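Long-range contacts in necrotic enteritis toxin B (Clostridium perfringens, PDB 4I0N), which forms pores in target membranes as a toxin of the alpha-hemolysin fold, probably by assembling water-soluble monomers into a ring that inserts a beta-barrel: residues K21-T27 with T44-H50; I64-K68 with L215-G219; S103-T108 with R155-R159; Q191-K195 with N205-D209. One frame throughout, in Å; residues are numbered along the deposited sequence.

Interaction 1. Residues K21-T27 with T44-H50; sequences KEAIKYT and TFIEDPH
Ile24 and Glu47, then Tyr26 and Phe45, are the two hydrogen-bonded pairs of an antiparallel beta hairpin made by strands 21-34 and 37-47 in the six-stranded sheet of the alpha-hemolysin fold. Each pair exchanges two backbone bonds; Glu47 N gives its hydrogen to Ile24 O at 2.9 Å, and Phe45 N bonds to Tyr26 O at 2.8 Å. Between the rungs, CA-H...O contacts fill in, among them Lys25 CA to Phe45 O.

Side-chain contacts divide by face. On the face carrying Lys25 and Thr44, Ala23 CB packs on Ile46 CG2, and Thr27 and Thr44 lie side by side. On the other face, Glu47 CG touches Tyr26 CE2 at 3.7 Å, the carboxylate plane turned 72° from the ring; the bend at chi2 (-69°) accompanies a carboxylate that bonds onward to His283, whose ring also stacks on Tyr26 and meets Phe45 edge-to-face.

Polar side chains organise the end beyond the strand pairing. Asp48 OD1 accepts from His50 N at 2.9 Å, an Asx turn, while OD2 is taken by Tyr120 and Gly123. Past the turn, His50 lies beside Lys21, whose CB sits over one ring face in a CH-pi contact, 4.1 Å from the ring centroid. At the ring edge, one water lies 2.6 Å from His50 NE2 and accepts from Glu22 N at 3.0 Å.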
# COMPACT_ATOMS: atom_id res chain seq x y z
N LYS A 21 -24.39 -26.66 -0.92
CA LYS A 21 -24.71 -25.75 0.19
C LYS A 21 -24.82 -24.33 -0.34
O LYS A 21 -24.11 -23.96 -1.29
CB LYS A 21 -23.66 -25.84 1.30
CG LYS A 21 -23.50 -27.23 1.87
CD LYS A 21 -22.74 -27.25 3.16
CE LYS A 21 -22.72 -28.67 3.71
NZ LYS A 21 -22.94 -28.66 5.18
N GLU A 22 -25.69 -23.53 0.26
CA GLU A 22 -25.86 -22.14 -0.17
C GLU A 22 -25.74 -21.12 0.98
O GLU A 22 -25.96 -21.44 2.14
CB GLU A 22 -27.19 -21.97 -0.92
CG GLU A 22 -27.28 -22.84 -2.19
CD GLU A 22 -28.61 -22.72 -2.91
OE1 GLU A 22 -29.68 -22.75 -2.25
OE2 GLU A 22 -28.60 -22.58 -4.16
N ALA A 23 -25.33 -19.91 0.62
CA ALA A 23 -25.30 -18.78 1.54
C ALA A 23 -25.73 -17.54 0.76
O ALA A 23 -26.00 -17.63 -0.43
CB ALA A 23 -23.89 -18.60 2.11
N ILE A 24 -25.78 -16.39 1.42
CA ILE A 24 -26.22 -15.15 0.78
C ILE A 24 -25.09 -14.15 0.91
O ILE A 24 -24.52 -14.00 1.99
CB ILE A 24 -27.47 -14.57 1.47
CG1 ILE A 24 -28.59 -15.62 1.55
CG2 ILE A 24 -27.95 -13.29 0.74
CD1 ILE A 24 -29.72 -15.27 2.53
N LYS A 25 -24.76 -13.48 -0.19
CA LYS A 25 -23.75 -12.44 -0.15
C LYS A 25 -24.34 -11.06 -0.46
O LYS A 25 -25.32 -10.95 -1.19
CB LYS A 25 -22.58 -12.75 -1.10
CG LYS A 25 -22.91 -12.68 -2.57
CD LYS A 25 -21.65 -12.64 -3.45
CE LYS A 25 -22.03 -12.89 -4.91
NZ LYS A 25 -20.88 -12.82 -5.88
N TYR A 26 -23.69 -10.03 0.08
CA TYR A 26 -24.10 -8.63 -0.09
C TYR A 26 -22.83 -7.85 -0.36
O TYR A 26 -21.81 -8.12 0.27
CB TYR A 26 -24.70 -8.08 1.21
CG TYR A 26 -25.90 -8.83 1.69
CD1 TYR A 26 -27.18 -8.40 1.36
CD2 TYR A 26 -25.75 -9.98 2.47
CE1 TYR A 26 -28.30 -9.11 1.81
CE2 TYR A 26 -26.87 -10.69 2.91
CZ TYR A 26 -28.13 -10.24 2.57
OH TYR A 26 -29.24 -10.92 3.01
N THR A 27 -22.91 -6.85 -1.23
CA THR A 27 -21.73 -6.03 -1.52
C THR A 27 -21.96 -4.56 -1.20
O THR A 27 -23.09 -4.06 -1.24
CB THR A 27 -21.27 -6.16 -2.98
OG1 THR A 27 -22.36 -5.85 -3.86
CG2 THR A 27 -20.78 -7.57 -3.27
N THR A 44 -17.54 -7.64 0.61
CA THR A 44 -18.52 -8.68 0.34
C THR A 44 -18.85 -9.33 1.68
O THR A 44 -18.01 -10.02 2.27
CB THR A 44 -17.96 -9.74 -0.61
OG1 THR A 44 -17.44 -9.07 -1.77
CG2 THR A 44 -19.06 -10.71 -1.01
N PHE A 45 -20.07 -9.09 2.17
CA PHE A 45 -20.54 -9.69 3.42
C PHE A 45 -21.19 -11.00 3.10
O PHE A 45 -21.97 -11.08 2.13
CB PHE A 45 -21.60 -8.79 4.09
CG PHE A 45 -21.09 -7.44 4.55
CD1 PHE A 45 -20.71 -7.25 5.88
CD2 PHE A 45 -21.05 -6.35 3.67
CE1 PHE A 45 -20.25 -6.00 6.31
CE2 PHE A 45 -20.60 -5.09 4.11
CZ PHE A 45 -20.21 -4.92 5.43
N ILE A 46 -20.92 -12.02 3.91
CA ILE A 46 -21.57 -13.31 3.72
C ILE A 46 -22.40 -13.62 4.95
O ILE A 46 -21.91 -13.50 6.07
CB ILE A 46 -20.55 -14.47 3.48
CG1 ILE A 46 -19.63 -14.18 2.29
CG2 ILE A 46 -21.27 -15.79 3.24
CD1 ILE A 46 -18.24 -13.85 2.70
N GLU A 47 -23.66 -13.97 4.71
CA GLU A 47 -24.54 -14.48 5.75
C GLU A 47 -24.69 -15.95 5.40
O GLU A 47 -25.44 -16.31 4.47
CB GLU A 47 -25.90 -13.78 5.74
CG GLU A 47 -25.85 -12.28 6.06
CD GLU A 47 -25.46 -11.98 7.51
OE1 GLU A 47 -25.48 -12.89 8.37
OE2 GLU A 47 -25.18 -10.80 7.79
N ASP A 48 -23.95 -16.78 6.13
CA ASP A 48 -23.79 -18.20 5.86
C ASP A 48 -24.47 -19.01 6.96
O ASP A 48 -24.01 -19.00 8.11
CB ASP A 48 -22.28 -18.50 5.79
CG ASP A 48 -21.97 -19.92 5.32
OD1 ASP A 48 -22.89 -20.74 5.15
OD2 ASP A 48 -20.76 -20.21 5.09
N PRO A 49 -25.57 -19.72 6.63
CA PRO A 49 -26.27 -20.61 7.58
C PRO A 49 -25.45 -21.83 7.99
O PRO A 49 -25.86 -22.58 8.88
CB PRO A 49 -27.51 -21.09 6.79
CG PRO A 49 -27.53 -20.31 5.50
CD PRO A 49 -26.15 -19.78 5.28
N HIS A 50 -24.32 -22.03 7.31
CA HIS A 50 -23.44 -23.20 7.52
C HIS A 50 -22.17 -22.85 8.29
O HIS A 50 -21.31 -23.70 8.51
CB HIS A 50 -23.11 -23.82 6.16
CG HIS A 50 -24.33 -24.10 5.34
ND1 HIS A 50 -25.19 -25.15 5.62
CD2 HIS A 50 -24.87 -23.44 4.29
CE1 HIS A 50 -26.19 -25.14 4.76
NE2 HIS A 50 -26.03 -24.11 3.94
O HOH W 1 -27.81 -24.59 2.05

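Interaction 2. Residues I64-K68 with L215-G219; sequences IPSDK and LISGG
Ser66 meets the end of helix 214-217 with both its backbone and its side chain, and the tight part of the contact gathers round it. Its hydroxyl gives a hydrogen bond to Ile216 O, OG to O 2.7 Å, arriving 50° out of the carbonyl plane. Chi1 of 63° sets OG between the backbone N and the carbonyl carbon, where it can also accept a weak bond from Lys68 N. The backbone N of Ser66 bonds separately to Gly218 O at 2.9 Å, again from above the carbonyl plane. Beside it the backbone of Gly219 passes close to the strand end, its CA 3.1 Å from Ile64 O; having no side chain, Gly219 lets the two backbones come this near.

The looser side is that of Lys68. Its CB rests 3.3 Å from Ile216 O, but farther out the touch thins to CD against Ile216 CG2 at 4.2 Å, and the ammonium group leaves the contact to form a salt bridge with Asp209.

Pro65 and Gly219 form an antiparallel non-hydrogen-bonded pair. The contact lies where a short helix gives way, through Gly218, to strand 219-231, the neighbour of strand 53-65 in the six-stranded sheet of this alpha-hemolysin fold.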
# COMPACT_ATOMS: atom_id res chain seq x y z
N ILE A 64 -1.34 6.66 -3.37
CA ILE A 64 -0.50 7.55 -2.58
C ILE A 64 0.44 8.28 -3.57
O ILE A 64 1.29 7.62 -4.20
CB ILE A 64 0.33 6.81 -1.50
CG1 ILE A 64 -0.55 5.99 -0.55
CG2 ILE A 64 1.19 7.82 -0.71
CD1 ILE A 64 0.20 4.90 0.29
N PRO A 65 0.30 9.60 -3.71
CA PRO A 65 1.19 10.33 -4.64
C PRO A 65 2.65 10.24 -4.21
O PRO A 65 2.94 10.12 -3.01
CB PRO A 65 0.73 11.80 -4.55
CG PRO A 65 -0.46 11.82 -3.66
CD PRO A 65 -0.63 10.50 -2.98
N SER A 66 3.57 10.25 -5.18
CA SER A 66 4.98 10.12 -4.84
C SER A 66 5.50 11.41 -4.20
O SER A 66 6.42 11.38 -3.37
CB SER A 66 5.83 9.78 -6.08
OG SER A 66 5.77 10.83 -7.05
N ASP A 67 4.93 12.52 -4.63
CA ASP A 67 5.41 13.86 -4.27
C ASP A 67 6.90 14.04 -4.56
O ASP A 67 7.61 14.75 -3.84
CB ASP A 67 5.11 14.17 -2.80
CG ASP A 67 5.25 15.64 -2.48
OD1 ASP A 67 4.77 16.47 -3.27
OD2 ASP A 67 5.87 15.96 -1.45
N LYS A 68 7.38 13.43 -5.63
CA LYS A 68 8.78 13.63 -6.04
C LYS A 68 8.97 15.10 -6.40
O LYS A 68 8.15 15.68 -7.10
CB LYS A 68 9.13 12.79 -7.27
CG LYS A 68 10.62 12.80 -7.57
CD LYS A 68 10.91 12.63 -9.07
CE LYS A 68 10.88 13.94 -9.79
NZ LYS A 68 11.25 13.78 -11.22
N LEU A 215 6.48 4.37 -9.28
CA LEU A 215 6.28 4.61 -7.84
C LEU A 215 7.05 5.84 -7.35
O LEU A 215 6.73 6.44 -6.32
CB LEU A 215 6.66 3.37 -7.02
CG LEU A 215 5.52 2.37 -6.78
CD1 LEU A 215 4.98 1.73 -8.08
CD2 LEU A 215 6.02 1.27 -5.81
N ILE A 216 8.06 6.24 -8.12
CA ILE A 216 8.81 7.47 -7.81
C ILE A 216 8.29 8.67 -8.61
O ILE A 216 8.09 9.77 -8.07
CB ILE A 216 10.33 7.24 -7.99
CG1 ILE A 216 10.80 6.24 -6.92
CG2 ILE A 216 11.12 8.56 -7.89
CD1 ILE A 216 12.21 5.67 -7.16
N SER A 217 8.08 8.48 -9.90
CA SER A 217 7.61 9.59 -10.73
C SER A 217 6.15 9.96 -10.46
O SER A 217 5.78 11.12 -10.55
CB SER A 217 7.82 9.26 -12.21
OG SER A 217 7.04 8.13 -12.56
N GLY A 218 5.34 8.98 -10.09
CA GLY A 218 3.90 9.22 -9.96
C GLY A 218 3.35 8.93 -8.57
O GLY A 218 2.76 9.80 -7.94
N GLY A 219 3.53 7.70 -8.11
CA GLY A 219 2.96 7.29 -6.82
C GLY A 219 2.62 5.81 -6.83
O GLY A 219 2.90 5.10 -7.82

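Interaction 3. Residues S103-T108 with R155-R159; sequences SIPKNT and RTIQR
Gln158 reaches across to Ser103 and Lys106 with both ends of its amide, linking the end of strand 99-104, outermost in the six-stranded sheet, to strand 154-162 of the other large sheet. Its chain is extended, CG anti to the backbone N (chi1 -173°) and chi2 near 172°, which carries the amide past Pro105 O. There NE2 gives a hydrogen bond to Ser103 OG at 2.8 Å, with the hydroxyl close to the amide plane. OE1 accepts from Lys106 NZ at 3.0 Å, in the carbonyl plane and on a lone pair, and takes a second hydrogen from a water, 2.7 Å away, that accepts in turn from Asn107 N.

Lys106 starts out away from strand 154-162 and is bent back by chi3 (81°) and chi4; its chain runs beside that of Gln158 and NZ also bonds to Ser103 O at 2.8 Å. The peptide before Pro105 is cis, and CG of its ring touches Thr156 CG2 at 4.0 Å, the two side chains crossing nearly at a right angle.

Farther on the backbones join: Gln158 N points almost straight at Asn107 O at 2.8 Å, and Thr108, starting the short strand 108-109, pairs with Ile157, their side chains alongside one another. Trp168 bonds to Pro105 O. The lysine ammonium, a donor only, makes this flip of the Gln158 amide the probable one: the reverse would set NH2 against it.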
# COMPACT_ATOMS: atom_id res chain seq x y z
N SER A 103 -5.18 -12.14 5.31
CA SER A 103 -4.98 -10.93 4.50
C SER A 103 -3.95 -11.25 3.42
O SER A 103 -3.10 -12.14 3.59
CB SER A 103 -4.53 -9.77 5.39
OG SER A 103 -3.25 -10.02 5.95
N ILE A 104 -4.04 -10.53 2.31
CA ILE A 104 -3.09 -10.68 1.20
C ILE A 104 -2.66 -9.27 0.76
O ILE A 104 -3.42 -8.29 0.90
CB ILE A 104 -3.70 -11.47 -0.01
CG1 ILE A 104 -5.05 -10.86 -0.44
CG2 ILE A 104 -3.84 -12.97 0.30
CD1 ILE A 104 -5.54 -11.30 -1.82
N PRO A 105 -1.44 -9.13 0.21
CA PRO A 105 -0.45 -10.18 -0.05
C PRO A 105 0.30 -10.57 1.19
O PRO A 105 0.24 -9.86 2.19
CB PRO A 105 0.49 -9.53 -1.08
CG PRO A 105 0.41 -8.06 -0.79
CD PRO A 105 -0.98 -7.80 -0.23
N LYS A 106 0.99 -11.70 1.13
CA LYS A 106 1.65 -12.22 2.33
C LYS A 106 3.16 -12.28 2.16
O LYS A 106 3.67 -12.18 1.04
CB LYS A 106 1.09 -13.59 2.72
CG LYS A 106 -0.44 -13.62 2.91
CD LYS A 106 -0.93 -14.69 3.92
CE LYS A 106 -0.80 -14.23 5.38
NZ LYS A 106 -1.41 -12.87 5.64
N ASN A 107 3.85 -12.43 3.29
CA ASN A 107 5.30 -12.55 3.31
C ASN A 107 5.97 -11.41 2.55
O ASN A 107 5.58 -10.23 2.72
CB ASN A 107 5.69 -13.96 2.82
CG ASN A 107 5.05 -15.05 3.66
OD1 ASN A 107 4.25 -15.85 3.16
ND2 ASN A 107 5.37 -15.06 4.95
N THR A 108 6.97 -11.72 1.72
CA THR A 108 7.67 -10.70 0.94
C THR A 108 7.61 -11.04 -0.54
O THR A 108 7.90 -12.18 -0.93
CB THR A 108 9.12 -10.57 1.39
OG1 THR A 108 9.12 -10.22 2.77
CG2 THR A 108 9.89 -9.51 0.58
N ARG A 155 9.81 -3.63 -3.35
CA ARG A 155 9.28 -4.92 -2.88
C ARG A 155 8.21 -4.69 -1.84
O ARG A 155 8.16 -3.61 -1.23
CB ARG A 155 10.40 -5.78 -2.28
CG ARG A 155 11.13 -5.11 -1.13
CD ARG A 155 11.98 -6.13 -0.32
NE ARG A 155 12.79 -6.98 -1.18
CZ ARG A 155 14.09 -6.81 -1.41
NH1 ARG A 155 14.76 -5.81 -0.83
NH2 ARG A 155 14.73 -7.65 -2.23
N THR A 156 7.35 -5.68 -1.64
CA THR A 156 6.30 -5.62 -0.64
C THR A 156 6.67 -6.55 0.51
O THR A 156 7.00 -7.72 0.29
CB THR A 156 4.96 -6.08 -1.20
OG1 THR A 156 4.55 -5.15 -2.21
CG2 THR A 156 3.88 -6.15 -0.08
N ILE A 157 6.67 -6.01 1.73
CA ILE A 157 6.97 -6.80 2.93
C ILE A 157 5.74 -6.71 3.81
O ILE A 157 5.38 -5.62 4.27
CB ILE A 157 8.20 -6.25 3.68
CG1 ILE A 157 9.42 -6.21 2.74
CG2 ILE A 157 8.47 -7.05 4.98
CD1 ILE A 157 10.51 -5.23 3.16
N GLN A 158 5.05 -7.83 4.05
CA GLN A 158 3.98 -7.77 5.05
C GLN A 158 4.62 -7.79 6.43
O GLN A 158 5.16 -8.81 6.86
CB GLN A 158 2.94 -8.89 4.90
CG GLN A 158 1.76 -8.67 5.87
CD GLN A 158 0.59 -9.62 5.66
OE1 GLN A 158 0.77 -10.83 5.52
NE2 GLN A 158 -0.63 -9.07 5.67
N ARG A 159 4.61 -6.65 7.10
CA ARG A 159 5.36 -6.45 8.35
C ARG A 159 4.55 -6.80 9.59
O ARG A 159 5.12 -7.11 10.64
CB ARG A 159 5.90 -5.03 8.43
CG ARG A 159 4.85 -3.95 8.12
CD ARG A 159 5.42 -2.55 8.23
NE ARG A 159 5.92 -2.26 9.58
CZ ARG A 159 5.17 -1.84 10.60
NH1 ARG A 159 3.87 -1.65 10.45
NH2 ARG A 159 5.73 -1.62 11.78
O HOH W 2 2.80 -12.48 6.06

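Interaction 4. Residues Q191-K195 with N205-D209; sequences QLFMK and NFTDD
Lys195 and Phe193 each bond through the backbone to the segment 205-209, joining two parts of the long irregular loop region between strand 165-172 and helix 214-217 by a single bridge of Met194 with Phe206. The region packs on strands 76-92, 236-255 and 258-279, and is probably part of the rim of the leukocidin/hemolysin family. Lys195 N bonds to Asn205 O at 2.9 Å, with an N-H...O angle of 172°, though it comes from above the carbonyl plane. Phe193 O accepts from Thr207 N at 2.9 Å and, more weakly, from Thr207 OG1 at 3.2 Å, so one residue grips this carbonyl twice. A CA-H...O contact from Phe206 adds to the same oxygen.

The charged contact lies at the exposed side. Lys195 is extended throughout, its CG anti to the backbone N (chi1 -173°), and its chain passes Phe206 O before NZ reaches Asp208. The salt bridge is lopsided: OD1 is met at 3.1 Å on its syn side, whereas the bond to OD2 is weak. Nearer the backbone, Asn205 OD1 approaches Lys195 CB at 3.4 Å but takes its hydrogen bond from Ser196 N.

Packing involves side chains turned toward strands 76-92 and 236-255. Phe193 CB lies 3.6 Å from Thr207 OG1, which stands at the ring's edge, while Leu192 CG sits over one face, near the rim, and Trp81 meets the ring edge-to-face. Met79 and Leu252 lie against Phe206.

Backbone bonds thus do the inner joining where regular strands are lacking, and an ion pair at the exposed side probably contributes less, being open to competition from water.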
# COMPACT_ATOMS: atom_id res chain seq x y z
N GLN A 191 25.43 7.14 -6.61
CA GLN A 191 25.01 7.58 -7.94
C GLN A 191 23.52 7.33 -8.23
O GLN A 191 23.07 7.50 -9.36
CB GLN A 191 25.90 6.90 -9.00
CG GLN A 191 27.33 7.44 -8.98
CD GLN A 191 28.28 6.53 -9.69
OE1 GLN A 191 28.59 6.74 -10.88
NE2 GLN A 191 28.74 5.50 -9.00
N LEU A 192 22.78 6.92 -7.20
CA LEU A 192 21.35 6.56 -7.28
C LEU A 192 20.54 7.21 -8.43
O LEU A 192 20.06 6.49 -9.31
CB LEU A 192 20.68 6.83 -5.93
CG LEU A 192 19.31 6.23 -5.60
CD1 LEU A 192 19.33 4.74 -5.75
CD2 LEU A 192 18.93 6.63 -4.17
N PHE A 193 20.38 8.53 -8.41
CA PHE A 193 19.60 9.20 -9.46
C PHE A 193 20.41 10.25 -10.18
O PHE A 193 19.86 11.23 -10.69
CB PHE A 193 18.30 9.82 -8.91
CG PHE A 193 17.45 8.86 -8.10
CD1 PHE A 193 16.87 7.75 -8.70
CD2 PHE A 193 17.20 9.12 -6.75
CE1 PHE A 193 16.06 6.88 -7.96
CE2 PHE A 193 16.40 8.25 -6.00
CZ PHE A 193 15.83 7.13 -6.61
N MET A 194 21.71 10.03 -10.25
CA MET A 194 22.64 10.97 -10.92
C MET A 194 22.60 10.77 -12.43
O MET A 194 22.95 9.69 -12.94
CB MET A 194 24.05 10.76 -10.36
CG MET A 194 25.11 11.71 -10.93
SD MET A 194 26.80 11.25 -10.47
CE MET A 194 26.81 11.65 -8.71
N LYS A 195 22.17 11.80 -13.16
CA LYS A 195 22.07 11.71 -14.63
C LYS A 195 23.44 11.69 -15.30
O LYS A 195 23.70 10.86 -16.19
CB LYS A 195 21.19 12.85 -15.16
CG LYS A 195 20.85 12.80 -16.64
CD LYS A 195 19.84 13.91 -16.95
CE LYS A 195 19.48 13.95 -18.42
NZ LYS A 195 18.30 14.84 -18.65
N ASN A 205 20.25 17.60 -13.17
CA ASN A 205 21.15 16.44 -13.17
C ASN A 205 20.60 15.19 -12.49
O ASN A 205 21.37 14.32 -12.07
CB ASN A 205 22.53 16.77 -12.59
CG ASN A 205 23.59 15.75 -13.03
OD1 ASN A 205 23.49 15.19 -14.13
ND2 ASN A 205 24.59 15.48 -12.18
N PHE A 206 19.28 15.10 -12.41
CA PHE A 206 18.62 13.94 -11.86
C PHE A 206 17.98 13.12 -12.97
O PHE A 206 17.60 13.66 -14.02
CB PHE A 206 17.57 14.37 -10.83
CG PHE A 206 18.15 15.03 -9.61
CD1 PHE A 206 18.87 14.27 -8.68
CD2 PHE A 206 17.97 16.39 -9.38
CE1 PHE A 206 19.41 14.86 -7.54
CE2 PHE A 206 18.53 17.00 -8.25
CZ PHE A 206 19.24 16.24 -7.33
N THR A 207 17.89 11.81 -12.74
CA THR A 207 17.20 10.88 -13.65
C THR A 207 15.86 11.46 -14.13
O THR A 207 15.04 11.89 -13.32
CB THR A 207 16.96 9.52 -12.92
OG1 THR A 207 18.20 9.06 -12.38
CG2 THR A 207 16.40 8.46 -13.86
N ASP A 208 15.64 11.46 -15.45
CA ASP A 208 14.34 11.86 -16.04
C ASP A 208 13.20 10.98 -15.53
O ASP A 208 13.41 9.80 -15.28
CB ASP A 208 14.40 11.76 -17.57
CG ASP A 208 15.38 12.74 -18.19
OD1 ASP A 208 15.62 13.80 -17.58
OD2 ASP A 208 15.90 12.44 -19.30
N ASP A 209 12.00 11.56 -15.42
CA ASP A 209 10.81 10.82 -14.98
C ASP A 209 10.56 9.52 -15.73
O ASP A 209 10.23 8.52 -15.12
CB ASP A 209 9.53 11.65 -15.10
CG ASP A 209 9.31 12.59 -13.94
OD1 ASP A 209 9.60 12.25 -12.77
OD2 ASP A 209 8.83 13.69 -14.21

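Interactions 1, 2 and 3 all reach the six-stranded sheet: interaction 1 pairs two of its strands, interaction 2 lies where the next strand, 53-65, ends beside 219-231, and interaction 3 at the end of 99-104. Interactions 1 and 4 are farthest apart, centres 52 Å from each other on opposite sides of the chain's centre. Interactions 2 and 4 touch directly: Lys68 NZ meets Asp209 OD1 at 2.7 Å in a salt bridge, and Ile216 CD1 packs on Phe193 CZ at 3.9 Å. A bound magnesium ion lies about 5 Å from the side chain of Lys68. Asp30, a magnesium ligand of this protein though none is bound to it in this chain, has its side chain about 10 Å from that of Phe45.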